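Local atomic coordinates of aldose 1-epimerase (PDB entry 1LUR), a protein that probably catalyses the interconversion of the alpha and beta anomers of aldose sugars, as a member of the galactose mutarotase family. Residues P97-H101 and G102-G106; V114-A118 and P119-S123. One frame throughout, in Å; residues are numbered along the deposited sequence.

Contact 1: residues P97-H101 and G102-G106; sequences PHYLH and GGPNG
The ring of Y99 lays one face over G103. G103 CA sits over that face, with Y99 CZ to G103 CA at 3.4 Å, and G103 N lies under the same ring, offset toward its rim. Y99 CE2 also reaches G102 C, obliquely, at 3.5 Å. Having no side chain, G103 lets the aromatic ring settle directly on the main chain; a beta carbon there would collide with Y99 OH. With CG anti to the backbone N (chi1 -161°), the Y99 ring swings forward along the chain to meet the turn, and P104 CD adds a loose apolar touch, 4.3 Å from Y99 CE1. The hydroxyl is hydrogen-bonded to the backbone O of D133, which fixes the far end of the ring.

Hydrogen bonds shape the chain below it. G103 N donates to L100 O at 3.1 Å, fairly straight at 160°. This closes a type I' turn from L100 to G103, with H101 and G102 at its corners. A type I turn follows at once, held by G106 N to G103 O at 3.0 Å. The first turn carries a His-Gly-Gly sequence of the kind that, in galactose mutarotases, lies beside the sugar pocket, so it probably borders that pocket here too. Replacing Y99 by an alanine would probably uncover the G103 backbone and leave the D133 carbonyl without its hydroxyl mate.

One water links the strand to the turn: it accepts from G102 N at 2.8 Å and donates to Y99 O. At the first turn, the H101 ring has L100 CD1 3.6 Å above one face, takes N75 N through ND1, and meets the H172 ring at a steep angle.

Contact 2: residues V114-A118 and P119-S123; sequences VVRHA and PESVS
R116 and S123 meet through both backbone and side chain. S123 N donates to R116 O at 2.8 Å, close to straight at 165°. S123 O is taken not by R116 but by V115 N, at 3.0 Å. Nearer the turn, A118 N gives a short bond of 2.8 Å to S121 O; the return bond, S121 N to A118 O, is weak at 3.4 Å. R116 O also receives a CA-H contact from V122.

The polar side chains are joined mostly by water. R116 leaves the backbone with CG anti to N (chi1 -177°) and stays extended as far as NE, which carries the guanidinium along the strand pair to S121. There NH1 donates to two waters, both lying in the guanidinium plane at its edge. The first, 2.9 Å from R116 NH1, also bonds S121 OG and S123 OG, so one water links three side chains. Those hydroxyls have further partners on strand 138-147, T146 for S121 and T144 for S123. The second water, 3.0 Å from R116 NH1, lies implausibly close to E120 OE2, so a water bridge between the two side chains is doubtful. The charged groups themselves do not touch, with R116 NH1 4.7 Å from E120 OE2, though their opposite charges probably still attract.

With V115 and R116 opposite S123, this is a classic beta bulge in a tight hairpin turning at P119-E120, at the edge of the large antiparallel sheet, whose outermost strand within the chain is 113-118, in the beta-supersandwich of the galactose mutarotase family.

How the contacts relate
From the N terminus, contact 1 comes first: it takes in strand 99-100, which pairs with strand 76-77, and runs on through two successive turns into the loop that leads to strand 113-118. Contact 2 closes the next connection, the hairpin between strands 113-118 and 121-129. The two stand in series, neither nested nor crossing. The centres of contact 1 and contact 2 are about 28 Å apart, and the nearest atoms of contact 1 and contact 2 about 15 Å, so they do not touch. Contact 1 ties a short two-stranded sheet to the short helix 130-133, which follows strand 121-129, whereas contact 2 turns the chain back at the edge of the large antiparallel sheet, beside strand 138-147.

Contact 1: residues P97-H101 and G102-G106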
ATOM      1  N   PRO A  97       8.788 -19.580  -2.247  1.00 32.35           N
ATOM      2  CA  PRO A  97       8.047 -20.608  -1.513  1.00 31.16           C
ATOM      3  C   PRO A  97       6.869 -19.995  -0.733  1.00 29.77           C
ATOM      4  O   PRO A  97       6.049 -20.710  -0.159  1.00 28.95           O
ATOM      5  CB  PRO A  97       9.101 -21.163  -0.577  1.00 32.41           C
ATOM      6  CG  PRO A  97       9.869 -19.923  -0.209  1.00 31.73           C
ATOM      7  CD  PRO A  97      10.046 -19.242  -1.557  1.00 32.82           C
ATOM      8  N   HIS A  98       6.783 -18.670  -0.745  1.00 28.91           N
ATOM      9  CA  HIS A  98       5.717 -17.973  -0.026  1.00 27.23           C
ATOM     10  C   HIS A  98       4.465 -17.621  -0.837  1.00 27.44           C
ATOM     11  O   HIS A  98       4.439 -17.759  -2.065  1.00 27.32           O
ATOM     12  CB  HIS A  98       6.298 -16.700   0.598  1.00 25.57           C
ATOM     13  CG  HIS A  98       7.640 -16.896   1.234  1.00 26.99           C
ATOM     14  ND1 HIS A  98       7.870 -17.824   2.224  1.00 25.35           N
ATOM     15  CD2 HIS A  98       8.827 -16.279   1.015  1.00 27.09           C
ATOM     16  CE1 HIS A  98       9.138 -17.774   2.591  1.00 27.46           C
ATOM     17  NE2 HIS A  98       9.741 -16.844   1.872  1.00 27.26           N
ATOM     18  N   TYR A  99       3.431 -17.165  -0.123  1.00 24.83           N
ATOM     19  CA  TYR A  99       2.149 -16.771  -0.712  1.00 24.59           C
ATOM     20  C   TYR A  99       2.080 -15.257  -0.536  1.00 25.71           C
ATOM     21  O   TYR A  99       1.831 -14.757   0.565  1.00 24.87           O
ATOM     22  CB  TYR A  99       0.992 -17.433   0.036  1.00 22.14           C
ATOM     23  CG  TYR A  99      -0.301 -17.472  -0.738  1.00 23.53           C
ATOM     24  CD1 TYR A  99      -0.368 -18.109  -1.981  1.00 20.98           C
ATOM     25  CD2 TYR A  99      -1.473 -16.922  -0.215  1.00 21.14           C
ATOM     26  CE1 TYR A  99      -1.557 -18.209  -2.677  1.00 22.67           C
ATOM     27  CE2 TYR A  99      -2.683 -17.015  -0.914  1.00 21.99           C
ATOM     28  CZ  TYR A  99      -2.712 -17.667  -2.145  1.00 23.25           C
ATOM     29  OH  TYR A  99      -3.893 -17.805  -2.837  1.00 24.34           O
ATOM     30  N   LEU A 100       2.278 -14.537  -1.634  1.00 26.50           N
ATOM     31  CA  LEU A 100       2.268 -13.080  -1.635  1.00 24.35           C
ATOM     32  C   LEU A 100       1.006 -12.346  -2.075  1.00 23.80           C
ATOM     33  O   LEU A 100       0.396 -12.671  -3.089  1.00 23.59           O
ATOM     34  CB  LEU A 100       3.440 -12.595  -2.495  1.00 27.49           C
ATOM     35  CG  LEU A 100       3.660 -11.094  -2.686  1.00 27.93           C
ATOM     36  CD1 LEU A 100       4.270 -10.503  -1.436  1.00 28.01           C
ATOM     37  CD2 LEU A 100       4.593 -10.870  -3.872  1.00 32.46           C
ATOM     38  N   HIS A 101       0.642 -11.329  -1.296  1.00 23.56           N
ATOM     39  CA  HIS A 101      -0.529 -10.507  -1.568  1.00 22.44           C
ATOM     40  C   HIS A 101      -1.822 -11.230  -1.889  1.00 21.99           C
ATOM     41  O   HIS A 101      -2.518 -10.867  -2.839  1.00 23.09           O
ATOM     42  CB  HIS A 101      -0.225  -9.519  -2.700  1.00 23.29           C
ATOM     43  CG  HIS A 101       0.953  -8.637  -2.431  1.00 25.96           C
ATOM     44  ND1 HIS A 101       1.209  -8.098  -1.188  1.00 25.99           N
ATOM     45  CD2 HIS A 101       1.919  -8.167  -3.254  1.00 26.41           C
ATOM     46  CE1 HIS A 101       2.283  -7.332  -1.257  1.00 27.37           C
ATOM     47  NE2 HIS A 101       2.733  -7.356  -2.500  1.00 27.14           N
ATOM     48  N   GLY A 102      -2.145 -12.249  -1.102  1.00 21.24           N
ATOM     49  CA  GLY A 102      -3.372 -12.987  -1.331  1.00 21.97           C
ATOM     50  C   GLY A 102      -3.423 -13.963  -2.488  1.00 21.76           C
ATOM     51  O   GLY A 102      -4.483 -14.519  -2.763  1.00 22.45           O
ATOM     52  N   GLY A 103      -2.303 -14.158  -3.176  1.00 24.15           N
ATOM     53  CA  GLY A 103      -2.270 -15.088  -4.295  1.00 24.30           C
ATOM     54  C   GLY A 103      -2.675 -14.532  -5.646  1.00 25.69           C
ATOM     55  O   GLY A 103      -3.032 -13.367  -5.757  1.00 25.38           O
ATOM     56  N   PRO A 104      -2.638 -15.366  -6.701  1.00 26.27           N
ATOM     57  CA  PRO A 104      -3.001 -14.961  -8.062  1.00 26.37           C
ATOM     58  C   PRO A 104      -4.428 -14.424  -8.171  1.00 26.22           C
ATOM     59  O   PRO A 104      -4.728 -13.642  -9.070  1.00 26.17           O
ATOM     60  CB  PRO A 104      -2.771 -16.238  -8.879  1.00 27.48           C
ATOM     61  CG  PRO A 104      -3.009 -17.323  -7.893  1.00 27.91           C
ATOM     62  CD  PRO A 104      -2.325 -16.804  -6.649  1.00 27.56           C
ATOM     63  N   ASN A 105      -5.303 -14.849  -7.262  1.00 25.20           N
ATOM     64  CA  ASN A 105      -6.683 -14.382  -7.282  1.00 26.09           C
ATOM     65  C   ASN A 105      -6.968 -13.521  -6.045  1.00 24.83           C
ATOM     66  O   ASN A 105      -8.082 -13.512  -5.524  1.00 22.99           O
ATOM     67  CB  ASN A 105      -7.671 -15.551  -7.358  1.00 26.50           C
ATOM     68  CG  ASN A 105      -9.046 -15.115  -7.852  1.00 27.69           C
ATOM     69  OD1 ASN A 105      -9.151 -14.345  -8.804  1.00 32.45           O
ATOM     70  ND2 ASN A 105     -10.102 -15.613  -7.216  1.00 29.09           N
ATOM     71  N   GLY A 106      -5.942 -12.808  -5.581  1.00 25.96           N
ATOM     72  CA  GLY A 106      -6.097 -11.944  -4.422  1.00 24.97           C
ATOM     73  C   GLY A 106      -6.959 -10.752  -4.819  1.00 25.73           C
ATOM     74  O   GLY A 106      -7.279 -10.580  -6.003  1.00 24.44           O
TER
HETATM   75  O   HOH W   1      -0.733 -13.327   1.118  1.00 18.66           O

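Contact 2: residues V114-A118 and P119-S123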
ATOM      1  N   VAL A 114     -18.613  -1.001  -8.029  1.00 32.68           N
ATOM      2  CA  VAL A 114     -18.636   0.408  -7.673  1.00 32.78           C
ATOM      3  C   VAL A 114     -19.939   0.576  -6.910  1.00 32.31           C
ATOM      4  O   VAL A 114     -21.015   0.474  -7.493  1.00 32.91           O
ATOM      5  CB  VAL A 114     -18.658   1.310  -8.912  1.00 34.12           C
ATOM      6  CG1 VAL A 114     -18.901   2.750  -8.492  1.00 33.35           C
ATOM      7  CG2 VAL A 114     -17.346   1.192  -9.663  1.00 34.49           C
ATOM      8  N   VAL A 115     -19.849   0.808  -5.607  1.00 29.54           N
ATOM      9  CA  VAL A 115     -21.052   0.974  -4.804  1.00 29.74           C
ATOM     10  C   VAL A 115     -21.428   2.426  -4.548  1.00 29.91           C
ATOM     11  O   VAL A 115     -22.538   2.712  -4.100  1.00 31.22           O
ATOM     12  CB  VAL A 115     -20.930   0.243  -3.456  1.00 30.89           C
ATOM     13  CG1 VAL A 115     -21.012  -1.258  -3.676  1.00 32.00           C
ATOM     14  CG2 VAL A 115     -19.618   0.608  -2.779  1.00 32.11           C
ATOM     15  N   ARG A 116     -20.502   3.338  -4.824  1.00 30.42           N
ATOM     16  CA  ARG A 116     -20.755   4.765  -4.628  1.00 31.00           C
ATOM     17  C   ARG A 116     -19.741   5.570  -5.408  1.00 31.32           C
ATOM     18  O   ARG A 116     -18.552   5.251  -5.425  1.00 31.30           O
ATOM     19  CB  ARG A 116     -20.687   5.157  -3.136  1.00 30.83           C
ATOM     20  CG  ARG A 116     -21.007   6.647  -2.849  1.00 31.88           C
ATOM     21  CD  ARG A 116     -21.147   6.927  -1.342  1.00 31.72           C
ATOM     22  NE  ARG A 116     -21.637   8.275  -1.015  1.00 32.06           N
ATOM     23  CZ  ARG A 116     -20.907   9.390  -1.058  1.00 32.64           C
ATOM     24  NH1 ARG A 116     -19.629   9.347  -1.414  1.00 31.21           N
ATOM     25  NH2 ARG A 116     -21.454  10.557  -0.740  1.00 29.65           N
ATOM     26  N   HIS A 117     -20.223   6.596  -6.092  1.00 31.94           N
ATOM     27  CA  HIS A 117     -19.345   7.448  -6.867  1.00 33.87           C
ATOM     28  C   HIS A 117     -19.927   8.847  -6.862  1.00 33.39           C
ATOM     29  O   HIS A 117     -21.108   9.049  -7.163  1.00 32.81           O
ATOM     30  CB  HIS A 117     -19.149   6.918  -8.296  1.00 36.41           C
ATOM     31  CG  HIS A 117     -20.418   6.610  -9.022  1.00 42.13           C
ATOM     32  ND1 HIS A 117     -20.962   7.457  -9.965  1.00 45.12           N
ATOM     33  CD2 HIS A 117     -21.232   5.529  -8.972  1.00 44.65           C
ATOM     34  CE1 HIS A 117     -22.056   6.910 -10.465  1.00 46.40           C
ATOM     35  NE2 HIS A 117     -22.242   5.739  -9.880  1.00 46.35           N
ATOM     36  N   ALA A 118     -19.092   9.798  -6.468  1.00 32.86           N
ATOM     37  CA  ALA A 118     -19.466  11.200  -6.390  1.00 32.76           C
ATOM     38  C   ALA A 118     -18.277  12.009  -6.891  1.00 33.53           C
ATOM     39  O   ALA A 118     -17.198  11.455  -7.126  1.00 32.86           O
ATOM     40  CB  ALA A 118     -19.796  11.569  -4.946  1.00 31.71           C
ATOM     41  N   PRO A 119     -18.452  13.331  -7.055  1.00 33.86           N
ATOM     42  CA  PRO A 119     -17.369  14.187  -7.537  1.00 35.19           C
ATOM     43  C   PRO A 119     -16.036  14.088  -6.793  1.00 35.03           C
ATOM     44  O   PRO A 119     -14.978  14.205  -7.407  1.00 35.35           O
ATOM     45  CB  PRO A 119     -17.971  15.582  -7.436  1.00 35.12           C
ATOM     46  CG  PRO A 119     -19.410  15.330  -7.756  1.00 34.97           C
ATOM     47  CD  PRO A 119     -19.703  14.102  -6.927  1.00 34.81           C
ATOM     48  N   GLU A 120     -16.080  13.875  -5.480  1.00 35.71           N
ATOM     49  CA  GLU A 120     -14.844  13.781  -4.708  1.00 36.21           C
ATOM     50  C   GLU A 120     -14.623  12.465  -3.969  1.00 34.65           C
ATOM     51  O   GLU A 120     -13.702  12.359  -3.152  1.00 32.97           O
ATOM     52  CB  GLU A 120     -14.779  14.933  -3.702  1.00 40.88           C
ATOM     53  CG  GLU A 120     -15.705  14.772  -2.509  1.00 45.63           C
ATOM     54  CD  GLU A 120     -17.150  14.545  -2.911  1.00 51.11           C
ATOM     55  OE1 GLU A 120     -17.756  15.458  -3.511  1.00 53.33           O
ATOM     56  OE2 GLU A 120     -17.679  13.448  -2.631  1.00 53.25           O
ATOM     57  N   SER A 121     -15.443  11.461  -4.255  1.00 31.98           N
ATOM     58  CA  SER A 121     -15.289  10.173  -3.580  1.00 31.18           C
ATOM     59  C   SER A 121     -15.818   9.003  -4.406  1.00 30.63           C
ATOM     60  O   SER A 121     -16.670   9.175  -5.276  1.00 30.02           O
ATOM     61  CB  SER A 121     -16.018  10.223  -2.231  1.00 30.29           C
ATOM     62  OG  SER A 121     -15.914   9.005  -1.521  1.00 31.75           O
ATOM     63  N   VAL A 122     -15.297   7.812  -4.124  1.00 28.99           N
ATOM     64  CA  VAL A 122     -15.707   6.599  -4.820  1.00 27.22           C
ATOM     65  C   VAL A 122     -15.474   5.415  -3.889  1.00 27.93           C
ATOM     66  O   VAL A 122     -14.448   5.345  -3.210  1.00 25.88           O
ATOM     67  CB  VAL A 122     -14.907   6.384  -6.138  1.00 28.17           C
ATOM     68  CG1 VAL A 122     -13.419   6.258  -5.834  1.00 28.76           C
ATOM     69  CG2 VAL A 122     -15.409   5.135  -6.856  1.00 30.16           C
ATOM     70  N   SER A 123     -16.437   4.501  -3.834  1.00 26.97           N
ATOM     71  CA  SER A 123     -16.313   3.329  -2.981  1.00 27.34           C
ATOM     72  C   SER A 123     -16.431   2.068  -3.819  1.00 29.60           C
ATOM     73  O   SER A 123     -17.234   2.002  -4.750  1.00 28.80           O
ATOM     74  CB  SER A 123     -17.388   3.325  -1.895  1.00 25.99           C
ATOM     75  OG  SER A 123     -17.272   4.454  -1.043  1.00 27.91           O
TER
HETATM   76  O   HOH W   2     -17.726   7.141  -1.759  1.00 27.67           O
HETATM   77  O   HOH W   3     -18.437  12.011  -0.804  1.00 36.75           O